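Local coordinates for terminal uridylyltransferase 1 (Trypanosoma brucei, PDB 5HZD), which adds uridines from UTP to the 3' ends of guide RNAs, ribosomal RNAs and some mRNAs during mitochondrial RNA editing, at residues A[88-93]-A[370-375]. Sequence-based numbering, arbitrary orientation.
Sequences RARAQL and DFDPRY
Arg90 reaches from helix 80-100 of the nucleotidyltransferase palm to Asp372 in the loop before helix 385-409, forming a surface salt bridge. This ties the palm helix to the loop near the UTP site: the Phe371 side chain lies about 8 Å from that of UTP-binding Ile294. The ionic part is a single hydrogen bond: Arg90 NE lies 2.7 Å from Asp372 OD1, with a bent N-H...O angle of 144°. NE meets OD1 from above the carboxylate, 49° out of its plane, and the guanidinium and carboxylate planes stand 64° apart; the bridge is therefore not flat.

Van der Waals contact comes from Phe371, whose CB sits over one face of the guanidinium, 4.0 Å from Arg90 NE; the Phe371 ring meets that of Phe107. Arg90 CD lies 3.3 Å from the carbonyl oxygen Phe371 O. With CG anti to the backbone N, the arginine chain bends at the CG-CD bond, which turns the guanidinium beside the loop.

Arg90 NH1 donates a hydrogen bond to Val106 O and forms a salt bridge with Glu94, helping fix the group's rotation. A water completes the link: it accepts from Arg90 NH2 at 3.0 Å, in the guanidinium plane, and donates to Asp372 OD2 at 2.7 Å.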
ATOM      1  N   ARG A  88      10.715  -6.486  12.495  1.00 12.78           N
ATOM      2  CA  ARG A  88      12.158  -6.513  12.690  1.00 13.03           C
ATOM      3  C   ARG A  88      12.854  -5.673  11.628  1.00 13.12           C
ATOM      4  O   ARG A  88      13.810  -4.928  11.930  1.00 14.09           O
ATOM      5  CB  ARG A  88      12.661  -7.944  12.688  1.00 15.34           C
ATOM      6  CG  ARG A  88      12.118  -8.705  13.889  1.00 18.09           C
ATOM      7  CD  ARG A  88      12.847  -9.997  14.185  1.00 27.89           C
ATOM      8  NE  ARG A  88      12.517 -11.017  13.208  1.00 28.44           N
ATOM      9  CZ  ARG A  88      11.464 -11.823  13.277  1.00 30.20           C
ATOM     10  NH1 ARG A  88      10.614 -11.761  14.308  1.00 27.92           N
ATOM     11  NH2 ARG A  88      11.270 -12.716  12.310  1.00 30.73           N
ATOM     12  N   ALA A  89      12.404  -5.776  10.370  1.00 12.46           N
ATOM     13  CA  ALA A  89      12.990  -4.944   9.327  1.00 12.25           C
ATOM     14  C   ALA A  89      12.862  -3.455   9.628  1.00 12.12           C
ATOM     15  O   ALA A  89      13.789  -2.678   9.386  1.00 12.87           O
ATOM     16  CB  ALA A  89      12.365  -5.274   7.944  1.00 13.83           C
ATOM     17  N   ARG A  90      11.709  -3.055  10.172  1.00 12.66           N
ATOM     18  CA  ARG A  90      11.464  -1.660  10.527  1.00 13.65           C
ATOM     19  C   ARG A  90      12.469  -1.210  11.585  1.00 12.30           C
ATOM     20  O   ARG A  90      13.038  -0.134  11.470  1.00 12.33           O
ATOM     21  CB  ARG A  90      10.037  -1.492  11.107  1.00 12.57           C
ATOM     22  CG  ARG A  90       9.605  -0.020  11.263  1.00 11.83           C
ATOM     23  CD  ARG A  90       8.526   0.146  12.358  1.00 12.54           C
ATOM     24  NE  ARG A  90       9.103  -0.337  13.599  1.00 13.35           N
ATOM     25  CZ  ARG A  90       9.911   0.388  14.349  1.00 14.19           C
ATOM     26  NH1 ARG A  90      10.172   1.666  14.013  1.00 12.81           N
ATOM     27  NH2 ARG A  90      10.466  -0.166  15.420  1.00 14.16           N
ATOM     28  N   ALA A  91      12.671  -2.030  12.626  1.00 12.61           N
ATOM     29  CA  ALA A  91      13.617  -1.665  13.674  1.00 14.05           C
ATOM     30  C   ALA A  91      15.018  -1.583  13.111  1.00 13.08           C
ATOM     31  O   ALA A  91      15.795  -0.695  13.511  1.00 13.66           O
ATOM     32  CB  ALA A  91      13.550  -2.656  14.831  1.00 15.77           C
ATOM     33  N   GLN A  92      15.352  -2.485  12.190  1.00 12.97           N
ATOM     34  CA  GLN A  92      16.671  -2.441  11.524  1.00 13.08           C
ATOM     35  C   GLN A  92      16.860  -1.141  10.760  1.00 12.89           C
ATOM     36  O   GLN A  92      17.881  -0.468  10.881  1.00 13.73           O
ATOM     37  CB  GLN A  92      16.838  -3.667  10.604  1.00 13.03           C
ATOM     38  CG  GLN A  92      16.933  -4.942  11.418  1.00 13.35           C
ATOM     39  CD  GLN A  92      16.536  -6.193  10.670  1.00 13.30           C
ATOM     40  OE1 GLN A  92      16.515  -6.215   9.422  1.00 14.91           O
ATOM     41  NE2 GLN A  92      16.273  -7.255  11.409  1.00 14.44           N
ATOM     42  N   LEU A  93      15.857  -0.767   9.972  1.00 12.53           N
ATOM     43  CA  LEU A  93      15.937   0.476   9.221  1.00 12.39           C
ATOM     44  C   LEU A  93      16.050   1.668  10.160  1.00 12.58           C
ATOM     45  O   LEU A  93      16.792   2.613   9.874  1.00 12.69           O
ATOM     46  CB  LEU A  93      14.729   0.628   8.284  1.00 12.86           C
ATOM     47  CG  LEU A  93      14.804   1.893   7.420  1.00 11.93           C
ATOM     48  CD1 LEU A  93      16.022   1.932   6.476  1.00 12.70           C
ATOM     49  CD2 LEU A  93      13.498   1.986   6.575  1.00 11.89           C
ATOM     50  N   ASP A 370       1.613   2.673  16.897  1.00 13.96           N
ATOM     51  CA  ASP A 370       1.628   1.470  16.076  1.00 14.74           C
ATOM     52  C   ASP A 370       2.644   1.510  14.937  1.00 12.67           C
ATOM     53  O   ASP A 370       2.333   1.172  13.788  1.00 13.70           O
ATOM     54  CB  ASP A 370       0.233   1.164  15.516  1.00 16.48           C
ATOM     55  CG  ASP A 370      -0.790   0.868  16.612  1.00 22.69           C
ATOM     56  OD1 ASP A 370      -0.395   0.643  17.783  1.00 20.00           O
ATOM     57  OD2 ASP A 370      -2.000   0.853  16.287  1.00 26.81           O
ATOM     58  N   PHE A 371       3.881   1.897  15.260  1.00 12.81           N
ATOM     59  CA  PHE A 371       4.982   1.838  14.306  1.00 13.46           C
ATOM     60  C   PHE A 371       5.050   0.470  13.635  1.00 12.05           C
ATOM     61  O   PHE A 371       5.239   0.382  12.403  1.00 13.45           O
ATOM     62  CB  PHE A 371       6.314   2.121  15.037  1.00 12.87           C
ATOM     63  CG  PHE A 371       6.371   3.473  15.717  1.00 12.87           C
ATOM     64  CD1 PHE A 371       5.941   3.616  17.027  1.00 17.23           C
ATOM     65  CD2 PHE A 371       6.886   4.571  15.055  1.00 16.22           C
ATOM     66  CE1 PHE A 371       5.992   4.858  17.663  1.00 19.68           C
ATOM     67  CE2 PHE A 371       6.948   5.819  15.699  1.00 16.92           C
ATOM     68  CZ  PHE A 371       6.509   5.951  16.979  1.00 18.85           C
ATOM     69  N   ASP A 372       4.889  -0.563  14.472  1.00 13.90           N
ATOM     70  CA  ASP A 372       4.797  -1.962  14.034  1.00 13.16           C
ATOM     71  C   ASP A 372       3.304  -2.268  13.900  1.00 14.31           C
ATOM     72  O   ASP A 372       2.584  -2.269  14.904  1.00 17.09           O
ATOM     73  CB  ASP A 372       5.423  -2.857  15.089  1.00 13.64           C
ATOM     74  CG  ASP A 372       6.948  -2.811  15.072  1.00 14.65           C
ATOM     75  OD1 ASP A 372       7.529  -2.553  13.981  1.00 14.44           O
ATOM     76  OD2 ASP A 372       7.538  -3.076  16.133  1.00 16.87           O
ATOM     77  N   PRO A 373       2.833  -2.539  12.677  1.00 13.01           N
ATOM     78  CA  PRO A 373       1.393  -2.746  12.436  1.00 15.32           C
ATOM     79  C   PRO A 373       0.872  -3.926  13.227  1.00 16.57           C
ATOM     80  O   PRO A 373       1.525  -4.980  13.321  1.00 15.56           O
ATOM     81  CB  PRO A 373       1.329  -3.024  10.943  1.00 15.20           C
ATOM     82  CG  PRO A 373       2.551  -2.260  10.393  1.00 17.57           C
ATOM     83  CD  PRO A 373       3.605  -2.567  11.414  1.00 11.49           C
ATOM     84  N   ARG A 374      -0.299  -3.749  13.831  1.00 14.31           N
ATOM     85  CA  ARG A 374      -0.911  -4.817  14.614  1.00 14.22           C
ATOM     86  C   ARG A 374      -1.512  -5.896  13.714  1.00 12.38           C
ATOM     87  O   ARG A 374      -2.173  -5.591  12.696  1.00 15.20           O
ATOM     88  CB  ARG A 374      -1.938  -4.229  15.581  1.00 21.16           C
ATOM     89  CG  ARG A 374      -1.236  -3.557  16.779  1.00 33.43           C
ATOM     90  CD  ARG A 374      -2.177  -3.277  17.936  1.00 39.16           C
ATOM     91  NE  ARG A 374      -3.181  -2.302  17.545  1.00 37.95           N
ATOM     92  CZ  ARG A 374      -4.446  -2.334  17.935  1.00 39.27           C
ATOM     93  NH1 ARG A 374      -4.874  -3.301  18.746  1.00 31.11           N
ATOM     94  NH2 ARG A 374      -5.284  -1.390  17.512  1.00 42.24           N
ATOM     95  N   TYR A 375      -1.266  -7.138  14.094  1.00 14.02           N
ATOM     96  CA  TYR A 375      -1.740  -8.279  13.331  1.00 15.42           C
ATOM     97  C   TYR A 375      -3.163  -8.667  13.753  1.00 14.36           C
ATOM     98  O   TYR A 375      -3.440  -8.838  14.947  1.00 16.18           O
ATOM     99  CB  TYR A 375      -0.778  -9.474  13.510  1.00 16.13           C
ATOM    100  CG  TYR A 375      -1.290 -10.729  12.823  1.00 14.46           C
ATOM    101  CD1 TYR A 375      -1.146 -10.896  11.455  1.00 16.39           C
ATOM    102  CD2 TYR A 375      -1.946 -11.720  13.552  1.00 15.56           C
ATOM    103  CE1 TYR A 375      -1.665 -12.038  10.814  1.00 17.08           C
ATOM    104  CE2 TYR A 375      -2.450 -12.861  12.943  1.00 15.87           C
ATOM    105  CZ  TYR A 375      -2.306 -13.006  11.556  1.00 15.86           C
ATOM    106  OH  TYR A 375      -2.840 -14.156  10.974  1.00 20.06           O
TER
HETATM  107  O   HOH W   1      10.130  -3.165  15.515  1.00 14.45           O